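Local coordinates for protein catalase (Bacillus pumilus, PDB 4QOL) that breaks down hydrogen peroxide to water and oxygen at a buried heme, and also admits phenolic substrates for peroxidase-like reactions, at residues G62-F67 against D90-F95; A115-T120 against P356-Y361; Y256-L261 against R297-R302. All coordinates share one frame; numbering follows the deposited sequence.

Contact 1 of 3, residues G62-F67 against D90-F95; sequences GAYGVF and DVFVRF. With HEM (protoporphyrin IX containing Fe), chain E.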
loop_
_atom_site.group_PDB
_atom_site.type_symbol
_atom_site.label_atom_id
_atom_site.label_comp_id
_atom_site.label_asym_id
_atom_site.label_seq_id
_atom_site.Cartn_x
_atom_site.Cartn_y
_atom_site.Cartn_z
ATOM N N GLY A 62 0.240 25.483 -3.499
ATOM C CA GLY A 62 -0.524 25.834 -2.298
ATOM C C GLY A 62 -0.000 27.063 -1.558
ATOM O O GLY A 62 1.176 27.381 -1.604
ATOM N N ALA A 63 -0.856 27.660 -0.758
ATOM C CA ALA A 63 -0.465 28.758 0.129
ATOM C C ALA A 63 -1.434 28.861 1.289
ATOM O O ALA A 63 -2.587 28.483 1.160
ATOM C CB ALA A 63 -0.428 30.056 -0.638
ATOM N N TYR A 64 -0.951 29.395 2.399
ATOM C CA TYR A 64 -1.862 29.692 3.555
ATOM C C TYR A 64 -2.272 31.145 3.592
ATOM O O TYR A 64 -1.625 32.014 3.022
ATOM C CB TYR A 64 -1.105 29.387 4.846
ATOM C CG TYR A 64 -0.746 27.955 5.023
ATOM C CD1 TYR A 64 0.463 27.488 4.556
ATOM C CD2 TYR A 64 -1.544 27.097 5.755
ATOM C CE1 TYR A 64 0.840 26.150 4.753
ATOM C CE2 TYR A 64 -1.180 25.774 5.987
ATOM C CZ TYR A 64 0.021 25.309 5.432
ATOM O OH TYR A 64 0.394 23.980 5.681
ATOM N N GLY A 65 -3.375 31.399 4.293
ATOM C CA GLY A 65 -3.813 32.731 4.462
ATOM C C GLY A 65 -4.901 32.865 5.491
ATOM O O GLY A 65 -5.031 32.052 6.396
ATOM N N VAL A 66 -5.638 33.945 5.372
ATOM C CA VAL A 66 -6.718 34.289 6.310
ATOM C C VAL A 66 -7.956 34.741 5.549
ATOM O O VAL A 66 -7.863 35.432 4.552
ATOM C CB VAL A 66 -6.279 35.398 7.317
ATOM C CG1 VAL A 66 -7.411 35.782 8.233
ATOM C CG2 VAL A 66 -5.106 34.906 8.150
ATOM N N PHE A 67 -9.108 34.279 5.999
ATOM C CA PHE A 67 -10.375 34.797 5.577
ATOM C C PHE A 67 -11.038 35.662 6.659
ATOM O O PHE A 67 -11.102 35.266 7.783
ATOM C CB PHE A 67 -11.344 33.649 5.232
ATOM C CG PHE A 67 -12.699 34.154 4.811
ATOM C CD1 PHE A 67 -12.904 34.582 3.512
ATOM C CD2 PHE A 67 -13.766 34.153 5.691
ATOM C CE1 PHE A 67 -14.119 35.054 3.095
ATOM C CE2 PHE A 67 -15.001 34.623 5.271
ATOM C CZ PHE A 67 -15.166 35.099 3.989
ATOM N N ASP A 90 -8.291 30.992 9.650
ATOM C CA ASP A 90 -7.173 30.568 8.863
ATOM C C ASP A 90 -7.625 29.696 7.656
ATOM O O ASP A 90 -8.548 28.896 7.800
ATOM C CB ASP A 90 -6.152 29.773 9.737
ATOM C CG ASP A 90 -5.351 30.652 10.655
ATOM O OD1 ASP A 90 -5.411 31.900 10.540
ATOM O OD2 ASP A 90 -4.619 30.096 11.496
ATOM N N VAL A 91 -6.864 29.770 6.527
ATOM C CA VAL A 91 -7.132 28.922 5.365
ATOM C C VAL A 91 -5.831 28.323 4.837
ATOM O O VAL A 91 -4.752 28.846 5.058
ATOM C CB VAL A 91 -7.848 29.629 4.175
ATOM C CG1 VAL A 91 -9.238 30.123 4.574
ATOM C CG2 VAL A 91 -7.058 30.814 3.613
ATOM N N PHE A 92 -5.989 27.184 4.195
ATOM C CA PHE A 92 -5.055 26.664 3.221
ATOM C C PHE A 92 -5.727 26.519 1.891
ATOM O O PHE A 92 -6.835 25.986 1.832
ATOM C CB PHE A 92 -4.458 25.295 3.671
ATOM C CG PHE A 92 -3.452 24.747 2.696
ATOM C CD1 PHE A 92 -2.201 25.312 2.604
ATOM C CD2 PHE A 92 -3.790 23.699 1.874
ATOM C CE1 PHE A 92 -1.275 24.848 1.632
ATOM C CE2 PHE A 92 -2.870 23.229 0.930
ATOM C CZ PHE A 92 -1.627 23.763 0.842
ATOM N N VAL A 93 -4.999 26.860 0.806
ATOM C CA VAL A 93 -5.568 26.908 -0.548
ATOM C C VAL A 93 -4.642 26.214 -1.498
ATOM O O VAL A 93 -3.441 26.427 -1.447
ATOM C CB VAL A 93 -5.796 28.389 -1.049
ATOM C CG1 VAL A 93 -6.219 28.391 -2.515
ATOM C CG2 VAL A 93 -6.784 29.107 -0.103
ATOM N N ARG A 94 -5.190 25.327 -2.311
ATOM C CA ARG A 94 -4.414 24.749 -3.418
ATOM C C ARG A 94 -5.082 25.094 -4.774
ATOM O O ARG A 94 -6.291 24.921 -4.937
ATOM C CB ARG A 94 -4.270 23.240 -3.299
ATOM C CG ARG A 94 -3.355 22.616 -4.346
ATOM C CD ARG A 94 -3.028 21.149 -3.992
ATOM N NE ARG A 94 -2.222 20.467 -5.014
ATOM C CZ ARG A 94 -2.686 19.963 -6.157
ATOM N NH1 ARG A 94 -3.914 20.094 -6.524
ATOM N NH2 ARG A 94 -1.839 19.317 -6.965
ATOM N N PHE A 95 -4.257 25.595 -5.695
ATOM C CA PHE A 95 -4.645 25.902 -7.092
ATOM C C PHE A 95 -4.079 24.845 -7.933
ATOM O O PHE A 95 -2.992 24.288 -7.586
ATOM C CB PHE A 95 -4.121 27.275 -7.521
ATOM C CG PHE A 95 -4.656 28.432 -6.677
ATOM C CD1 PHE A 95 -5.962 28.869 -6.752
ATOM C CD2 PHE A 95 -3.790 29.088 -5.800
ATOM C CE1 PHE A 95 -6.387 29.965 -6.007
ATOM C CE2 PHE A 95 -4.214 30.175 -5.046
ATOM C CZ PHE A 95 -5.497 30.599 -5.133
HETATM C CHA HEM E . -9.460 16.872 -7.229
HETATM C CHB HEM E . -13.029 13.742 -8.226
HETATM C CHC HEM E . -15.723 17.519 -10.036
HETATM C CHD HEM E . -12.372 20.570 -8.320
HETATM C C1A HEM E . -10.186 15.701 -7.382
HETATM C C2A HEM E . -9.722 14.386 -7.059
HETATM C C3A HEM E . -10.727 13.511 -7.337
HETATM C C4A HEM E . -11.805 14.274 -7.822
HETATM C CMA HEM E . -10.853 12.030 -7.128
HETATM C CAA HEM E . -8.380 14.085 -6.472
HETATM C CBA HEM E . -8.430 14.607 -5.021
HETATM C CGA HEM E . -7.229 14.215 -4.244
HETATM O O1A HEM E . -7.030 14.783 -3.151
HETATM O O2A HEM E . -6.492 13.272 -4.613
HETATM C C1B HEM E . -14.038 14.549 -8.824
HETATM C C2B HEM E . -15.269 13.993 -9.297
HETATM C C3B HEM E . -16.020 15.014 -9.818
HETATM C C4B HEM E . -15.259 16.256 -9.613
HETATM C CMB HEM E . -15.636 12.533 -9.212
HETATM C CAB HEM E . -17.365 14.983 -10.395
HETATM C CBB HEM E . -18.132 13.908 -10.200
HETATM C C1C HEM E . -15.034 18.688 -9.712
HETATM C C2C HEM E . -15.606 19.940 -9.732
HETATM C C3C HEM E . -14.655 20.798 -9.274
HETATM C C4C HEM E . -13.509 20.063 -8.890
HETATM C CMC HEM E . -16.986 20.241 -10.277
HETATM C CAC HEM E . -14.843 22.187 -9.022
HETATM C CBC HEM E . -16.071 22.595 -8.752
HETATM C C1D HEM E . -11.316 19.750 -7.893
HETATM C C2D HEM E . -10.076 20.323 -7.368
HETATM C C3D HEM E . -9.240 19.319 -7.086
HETATM C C4D HEM E . -9.989 18.116 -7.431
HETATM C CMD HEM E . -9.854 21.800 -7.230
HETATM C CAD HEM E . -7.850 19.401 -6.506
HETATM C CBD HEM E . -8.030 19.577 -4.981
HETATM C CGD HEM E . -6.628 19.689 -4.457
HETATM O O1D HEM E . -6.096 20.791 -4.523
HETATM O O2D HEM E . -6.020 18.700 -3.967
HETATM N NA HEM E . -11.508 15.631 -7.833
HETATM N NB HEM E . -14.105 15.875 -9.040
HETATM N NC HEM E . -13.787 18.752 -9.131
HETATM N ND HEM E . -11.238 18.424 -7.917
HETATM FE FE HEM E . -12.617 17.205 -8.459
#

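Contact 2 of 3, residues A115-T120 against P356-Y361; sequences AVKFYT and PVNCPY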
loop_
_atom_site.group_PDB
_atom_site.type_symbol
_atom_site.label_atom_id
_atom_site.label_comp_id
_atom_site.label_asym_id
_atom_site.label_seq_id
_atom_site.Cartn_x
_atom_site.Cartn_y
_atom_site.Cartn_z
ATOM N N ALA A 115 -9.212 25.380 -4.483
ATOM C CA ALA A 115 -9.648 24.582 -3.308
ATOM C C ALA A 115 -9.265 25.281 -2.017
ATOM O O ALA A 115 -8.098 25.562 -1.812
ATOM C CB ALA A 115 -9.005 23.188 -3.347
ATOM N N VAL A 116 -10.245 25.615 -1.182
ATOM C CA VAL A 116 -10.025 26.332 0.032
ATOM C C VAL A 116 -10.472 25.539 1.261
ATOM O O VAL A 116 -11.623 25.085 1.339
ATOM C CB VAL A 116 -10.814 27.672 0.003
ATOM C CG1 VAL A 116 -10.533 28.491 1.277
ATOM C CG2 VAL A 116 -10.460 28.471 -1.261
ATOM N N LYS A 117 -9.546 25.376 2.191
ATOM C CA LYS A 117 -9.809 24.684 3.459
ATOM C C LYS A 117 -9.836 25.779 4.549
ATOM O O LYS A 117 -8.828 26.455 4.739
ATOM C CB LYS A 117 -8.686 23.676 3.730
ATOM C CG LYS A 117 -8.717 22.942 5.069
ATOM C CD LYS A 117 -7.580 21.929 5.256
ATOM C CE LYS A 117 -7.575 20.830 4.221
ATOM N NZ LYS A 117 -8.838 20.029 4.093
ATOM N N PHE A 118 -11.007 25.974 5.146
ATOM C CA PHE A 118 -11.211 26.884 6.258
ATOM C C PHE A 118 -11.108 26.089 7.587
ATOM O O PHE A 118 -11.884 25.150 7.838
ATOM C CB PHE A 118 -12.601 27.482 6.183
ATOM C CG PHE A 118 -12.918 28.281 4.947
ATOM C CD1 PHE A 118 -13.418 27.714 3.829
ATOM C CD2 PHE A 118 -12.831 29.679 4.990
ATOM C CE1 PHE A 118 -13.826 28.453 2.748
ATOM C CE2 PHE A 118 -13.153 30.428 3.856
ATOM C CZ PHE A 118 -13.669 29.828 2.740
ATOM N N TYR A 119 -10.181 26.498 8.457
ATOM C CA TYR A 119 -9.949 25.833 9.733
ATOM C C TYR A 119 -10.866 26.398 10.831
ATOM O O TYR A 119 -10.448 27.183 11.682
ATOM C CB TYR A 119 -8.495 25.910 10.109
ATOM C CG TYR A 119 -7.522 25.242 9.162
ATOM C CD1 TYR A 119 -7.229 23.863 9.265
ATOM C CD2 TYR A 119 -6.826 25.990 8.254
ATOM C CE1 TYR A 119 -6.305 23.262 8.406
ATOM C CE2 TYR A 119 -5.900 25.396 7.425
ATOM C CZ TYR A 119 -5.643 24.046 7.520
ATOM O OH TYR A 119 -4.651 23.482 6.688
ATOM N N THR A 120 -12.142 26.017 10.790
ATOM C CA THR A 120 -13.141 26.707 11.624
ATOM C C THR A 120 -13.181 26.134 13.042
ATOM O O THR A 120 -12.706 25.019 13.292
ATOM C CB THR A 120 -14.599 26.731 11.034
ATOM O OG1 THR A 120 -15.391 25.638 11.495
ATOM C CG2 THR A 120 -14.554 26.732 9.471
ATOM N N PRO A 356 -0.511 16.931 9.150
ATOM C CA PRO A 356 -0.738 18.285 9.728
ATOM C C PRO A 356 -1.592 19.256 8.928
ATOM O O PRO A 356 -2.529 19.832 9.500
ATOM C CB PRO A 356 0.669 18.808 9.982
ATOM C CG PRO A 356 1.489 17.605 10.269
ATOM C CD PRO A 356 0.891 16.464 9.405
ATOM N N VAL A 357 -1.344 19.423 7.601
ATOM C CA VAL A 357 -2.166 20.323 6.849
ATOM C C VAL A 357 -3.632 19.965 6.826
ATOM O O VAL A 357 -4.515 20.840 6.702
ATOM C CB VAL A 357 -1.600 20.485 5.413
ATOM C CG1 VAL A 357 -1.736 19.188 4.605
ATOM C CG2 VAL A 357 -2.271 21.648 4.707
ATOM N N ASN A 358 -3.956 18.687 7.019
ATOM C CA ASN A 358 -5.344 18.239 7.005
ATOM C C ASN A 358 -6.045 18.218 8.365
ATOM O O ASN A 358 -7.247 18.054 8.431
ATOM C CB ASN A 358 -5.405 16.848 6.417
ATOM C CG ASN A 358 -4.863 16.808 4.987
ATOM O OD1 ASN A 358 -5.058 17.733 4.221
ATOM N ND2 ASN A 358 -4.220 15.692 4.619
ATOM N N CYS A 359 -5.257 18.414 9.406
ATOM C CA CYS A 359 -5.786 18.408 10.794
ATOM C C CYS A 359 -6.728 19.566 11.010
ATOM O O CYS A 359 -6.401 20.712 10.640
ATOM C CB CYS A 359 -4.679 18.487 11.781
ATOM S SG CYS A 359 -3.695 16.967 11.909
ATOM N N PRO A 360 -7.871 19.326 11.680
ATOM C CA PRO A 360 -8.674 20.452 12.160
ATOM C C PRO A 360 -8.029 21.236 13.298
ATOM O O PRO A 360 -7.157 20.731 13.970
ATOM C CB PRO A 360 -9.970 19.792 12.667
ATOM C CG PRO A 360 -9.891 18.347 12.277
ATOM C CD PRO A 360 -8.473 18.039 11.978
ATOM N N TYR A 361 -8.476 22.466 13.452
ATOM C CA TYR A 361 -8.210 23.236 14.679
ATOM C C TYR A 361 -9.158 22.808 15.806
ATOM O O TYR A 361 -8.755 22.826 16.954
ATOM C CB TYR A 361 -8.342 24.757 14.432
ATOM C CG TYR A 361 -7.237 25.454 13.641
ATOM C CD1 TYR A 361 -6.299 24.748 12.860
ATOM C CD2 TYR A 361 -7.188 26.835 13.578
ATOM C CE1 TYR A 361 -5.342 25.391 12.131
ATOM C CE2 TYR A 361 -6.236 27.478 12.810
ATOM C CZ TYR A 361 -5.332 26.765 12.089
ATOM O OH TYR A 361 -4.363 27.422 11.358
HETATM O O HOH W 1 -9.209 18.825 6.513
HETATM O O HOH W 2 -11.068 23.094 12.391
#

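Contact 3 of 3, residues Y256-L261 against R297-R302; sequences YPAWDL and RMTLNR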
loop_
_atom_site.group_PDB
_atom_site.type_symbol
_atom_site.label_atom_id
_atom_site.label_comp_id
_atom_site.label_asym_id
_atom_site.label_seq_id
_atom_site.Cartn_x
_atom_site.Cartn_y
_atom_site.Cartn_z
ATOM N N TYR A 256 0.618 40.157 -1.430
ATOM C CA TYR A 256 -0.330 39.043 -1.154
ATOM C C TYR A 256 -1.570 39.104 -2.037
ATOM O O TYR A 256 -2.236 40.120 -2.102
ATOM C CB TYR A 256 -0.738 39.081 0.292
ATOM C CG TYR A 256 0.418 39.056 1.250
ATOM C CD1 TYR A 256 1.540 38.239 1.017
ATOM C CD2 TYR A 256 0.436 39.898 2.368
ATOM C CE1 TYR A 256 2.601 38.214 1.899
ATOM C CE2 TYR A 256 1.502 39.870 3.245
ATOM C CZ TYR A 256 2.567 39.042 3.017
ATOM O OH TYR A 256 3.621 39.002 3.880
ATOM N N PRO A 257 -1.875 38.025 -2.783
ATOM C CA PRO A 257 -3.093 38.049 -3.614
ATOM C C PRO A 257 -4.306 37.817 -2.750
ATOM O O PRO A 257 -4.206 37.142 -1.705
ATOM C CB PRO A 257 -2.888 36.862 -4.582
ATOM C CG PRO A 257 -2.008 35.920 -3.826
ATOM C CD PRO A 257 -1.114 36.754 -2.936
ATOM N N ALA A 258 -5.429 38.382 -3.178
ATOM C CA ALA A 258 -6.636 38.276 -2.405
ATOM C C ALA A 258 -7.812 38.052 -3.316
ATOM O O ALA A 258 -7.780 38.403 -4.496
ATOM C CB ALA A 258 -6.834 39.526 -1.539
ATOM N N TRP A 259 -8.896 37.584 -2.719
ATOM C CA TRP A 259 -10.175 37.400 -3.392
ATOM C C TRP A 259 -11.248 37.800 -2.448
ATOM O O TRP A 259 -11.274 37.409 -1.250
ATOM C CB TRP A 259 -10.422 35.945 -3.780
ATOM C CG TRP A 259 -9.542 35.443 -4.879
ATOM C CD1 TRP A 259 -9.888 35.244 -6.173
ATOM C CD2 TRP A 259 -8.158 35.057 -4.761
ATOM N NE1 TRP A 259 -8.795 34.787 -6.891
ATOM C CE2 TRP A 259 -7.726 34.669 -6.039
ATOM C CE3 TRP A 259 -7.266 34.982 -3.690
ATOM C CZ2 TRP A 259 -6.463 34.178 -6.281
ATOM C CZ3 TRP A 259 -5.979 34.525 -3.925
ATOM C CH2 TRP A 259 -5.583 34.155 -5.241
ATOM N N ASP A 260 -12.218 38.525 -2.995
ATOM C CA ASP A 260 -13.441 38.762 -2.277
ATOM C C ASP A 260 -14.406 37.661 -2.521
ATOM O O ASP A 260 -14.617 37.225 -3.656
ATOM C CB ASP A 260 -14.053 40.135 -2.677
ATOM C CG ASP A 260 -13.219 41.313 -2.187
ATOM O OD1 ASP A 260 -12.597 41.239 -1.101
ATOM O OD2 ASP A 260 -13.190 42.345 -2.883
ATOM N N LEU A 261 -15.030 37.215 -1.438
ATOM C CA LEU A 261 -16.098 36.197 -1.504
ATOM C C LEU A 261 -17.484 36.855 -1.602
ATOM O O LEU A 261 -17.819 37.652 -0.776
ATOM C CB LEU A 261 -16.088 35.339 -0.214
ATOM C CG LEU A 261 -17.021 34.141 -0.264
ATOM C CD1 LEU A 261 -16.674 33.163 -1.392
ATOM C CD2 LEU A 261 -16.972 33.435 1.082
ATOM N N ARG A 297 -13.318 38.633 2.708
ATOM C CA ARG A 297 -12.123 38.639 1.889
ATOM C C ARG A 297 -11.077 37.660 2.395
ATOM O O ARG A 297 -10.852 37.530 3.598
ATOM C CB ARG A 297 -11.458 40.042 1.857
ATOM C CG ARG A 297 -10.206 40.149 0.975
ATOM C CD ARG A 297 -9.737 41.593 1.098
ATOM N NE ARG A 297 -8.734 42.090 0.173
ATOM C CZ ARG A 297 -8.945 42.687 -1.001
ATOM N NH1 ARG A 297 -10.144 42.766 -1.558
ATOM N NH2 ARG A 297 -7.892 43.121 -1.679
ATOM N N MET A 298 -10.513 36.925 1.442
ATOM C CA MET A 298 -9.434 35.964 1.713
ATOM C C MET A 298 -8.097 36.486 1.141
ATOM O O MET A 298 -7.996 36.867 -0.032
ATOM C CB MET A 298 -9.742 34.604 1.064
ATOM C CG MET A 298 -8.587 33.603 1.201
ATOM S SD MET A 298 -9.087 31.970 0.585
ATOM C CE MET A 298 -9.059 32.215 -1.189
ATOM N N THR A 299 -7.085 36.513 1.985
ATOM C CA THR A 299 -5.757 36.968 1.619
ATOM C C THR A 299 -4.811 35.812 1.837
ATOM O O THR A 299 -4.768 35.229 2.931
ATOM C CB THR A 299 -5.317 38.162 2.483
ATOM O OG1 THR A 299 -6.314 39.177 2.345
ATOM C CG2 THR A 299 -4.001 38.690 2.073
ATOM N N LEU A 300 -4.026 35.512 0.822
ATOM C CA LEU A 300 -2.989 34.488 0.951
ATOM C C LEU A 300 -1.624 35.112 1.207
ATOM O O LEU A 300 -1.126 35.889 0.362
ATOM C CB LEU A 300 -2.947 33.631 -0.313
ATOM C CG LEU A 300 -4.284 32.951 -0.647
ATOM C CD1 LEU A 300 -4.093 32.066 -1.862
ATOM C CD2 LEU A 300 -4.830 32.175 0.544
ATOM N N ASN A 301 -1.026 34.753 2.349
ATOM C CA ASN A 301 0.130 35.506 2.854
ATOM C C ASN A 301 1.328 34.654 3.330
ATOM O O ASN A 301 2.275 35.185 3.889
ATOM C CB ASN A 301 -0.309 36.454 3.957
ATOM C CG ASN A 301 -0.869 35.735 5.176
ATOM O OD1 ASN A 301 -0.773 34.526 5.295
ATOM N ND2 ASN A 301 -1.469 36.491 6.082
ATOM N N ARG A 302 1.290 33.345 3.110
ATOM C CA ARG A 302 2.369 32.477 3.576
ATOM C C ARG A 302 2.567 31.262 2.645
ATOM O O ARG A 302 1.646 30.481 2.434
ATOM C CB ARG A 302 2.070 32.050 5.011
ATOM C CG ARG A 302 3.173 31.237 5.639
ATOM C CD ARG A 302 3.016 31.064 7.156
ATOM N NE ARG A 302 1.670 30.633 7.557
ATOM C CZ ARG A 302 1.287 29.394 7.862
ATOM N NH1 ARG A 302 2.097 28.369 7.826
ATOM N NH2 ARG A 302 0.016 29.186 8.208
#

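Contact 1 of 3, residues G62-F67 against D90-F95
Tyr64 and Phe92 form a directly opposed, non-hydrogen-bonded pair of two antiparallel strands, with their rings in an edge-to-face (T-shaped) contact. Tyr64 CG is anti to the carbonyl carbon (chi1 -64°), which tips the ring over the side chain of Phe92. Its CB starts 3.7 Å from Val91 O, and CD2 passes that same oxygen. Farther out, CE2 and CZ both approach Phe92 CD1, CE2 at 3.6 Å. Phe92 CD1 stands 3.4 Å above the centre of the tyrosine ring, and the two planes are inclined by 56°. At the tip, Tyr64 OH leaves the pair and hydrogen-bonds to Glu310. An alanine here would probably open a gap beside the edge of Phe92 and leave Glu310 without its hydroxyl mate. On the Gly62 side, Phe92 CZ comes within 3.9 Å of Gly62 CA, packing on a residue that has no side chain. The backbones are joined by reciprocal bonds: Ala63 N to Val93 O and Val93 N to Ala63 O, then Gly65 N to Val91 O and Val91 N to Gly65 O. Val91 CG2 lies 3.5 Å from Gly65 C and so covers that glycine, while CG1 meets Phe67 CB. Arg94 extends its chain to the heme, where NH1 gives a hydrogen bond of 3.0 Å to propionate oxygen O1D and a second to His57 O; Arg54 also binds the heme. The arrangement is that of neighbouring strands in the antiparallel beta barrel of the catalase fold, here with an arginine holding a heme propionate.

Contact 2 of 3, residues A115-T120 against P356-Y361
Tyr119 sets its CB methylene, more than its ring, over Tyr361: CB stands above the ring centre, 3.5 Å from the centroid and 3° off the normal, a CH-pi contact. The rings are nearly parallel, at 13°, but slid apart, so that they barely overlap, near Tyr119 CG and Tyr361 CE1, 3.7 Å apart. Here a strand of the catalase beta barrel meets the loop that follows helix 331-348, and Tyr119 is the centre of an inverse gamma turn near the strand's end. Its CG is anti to the carbonyl carbon, which sends the ring along the loop toward Val357. There Tyr119 OH donates a hydrogen bond of 2.6 Å to Val357 O, in the carbonyl plane and on a lone pair. Cys359 O lies at the ring's edge, 3.4 Å from Tyr119 CE1. Lys117, bent at its last two torsions, passes CD 3.6 Å from Val357 O; its NZ is salt-bridged to Asp126 and hydrogen-bonded to Ala315 O and to a water that also reaches Asn358 O. Tyr361 OH is hydrogen-bonded to Asp90 on the next strand. A second water closes the far end, donating to Thr120 O at 2.7 Å and accepting from Tyr361 N at 2.9 Å.

Contact 3 of 3, residues Y256-L261 against R297-R302
Tyr256 lays its ring over Asn301, whose CB sits 3.7 Å from the ring centroid and almost straight above it, in a CH-pi contact. The ring and the Asn301 amide planes stand 77° apart, so the methylene meets the face and the amide does not stack on it. Tyr256 CB is 3.7 Å from Thr299 CG2. Beyond this end, the strands pair antiparallel: Leu300 N bonds to Pro257 O, and Trp259 and Met298 exchange two backbone bonds, Trp259 N to Met298 O and Met298 N to Trp259 O. On the face holding Trp259 and Met298, the indole crosses its neighbours obliquely. Its CZ3 reaches Leu300 CD1 at 3.7 Å, and its CE3 meets Met298 CE at 4.1 Å; the methyl is brought there by a bend at the last torsion of the methionine (chi3 75°). Indole NE1 is hydrogen-bonded to Met194 O, and the ring also packs on Phe95 and Phe114. The face of Ala258, Thr299, Asp260 and Arg297 is mixed and carries the charges. Arg297, extended from CG to NE, reaches over toward the partner strand, with Ala258 CB over one face of the guanidinium, 3.6 Å from NE. Its NH1 makes a salt bridge of 2.9 Å to Asp260 OD1 on the syn side, 35° out of the carboxylate plane. Asn301 and Arg302 together face Tyr64 in a classic beta bulge. Buried Leu300 O, met by Tyr256 CB and Pro257 CD but without a hydrogen-bond partner, probably costs some stability, which the backbone bonds and the salt bridge would offset.

All three contacts draw on one antiparallel sheet, the curled barrel of the catalase fold, and all six segments belong to the catalase domain. Its strands stand in the order 113-120, 88-96, 60-69, 293-302, 258-267, so contact 1 sits between the other two: its centre is about 9 Å from that of contact 2 and about 8 Å from that of contact 3, whereas contacts 2 and 3 are about 16 Å apart. Along the chain contact 1 closes first; contact 2 then opens, and both segments of contact 3 fall before its second segment. Contacts 1 and 3 join strands of the wall, while contact 2 packs loop 356-361 against strand 113-120; contacts 1 and 2 both reach the heme.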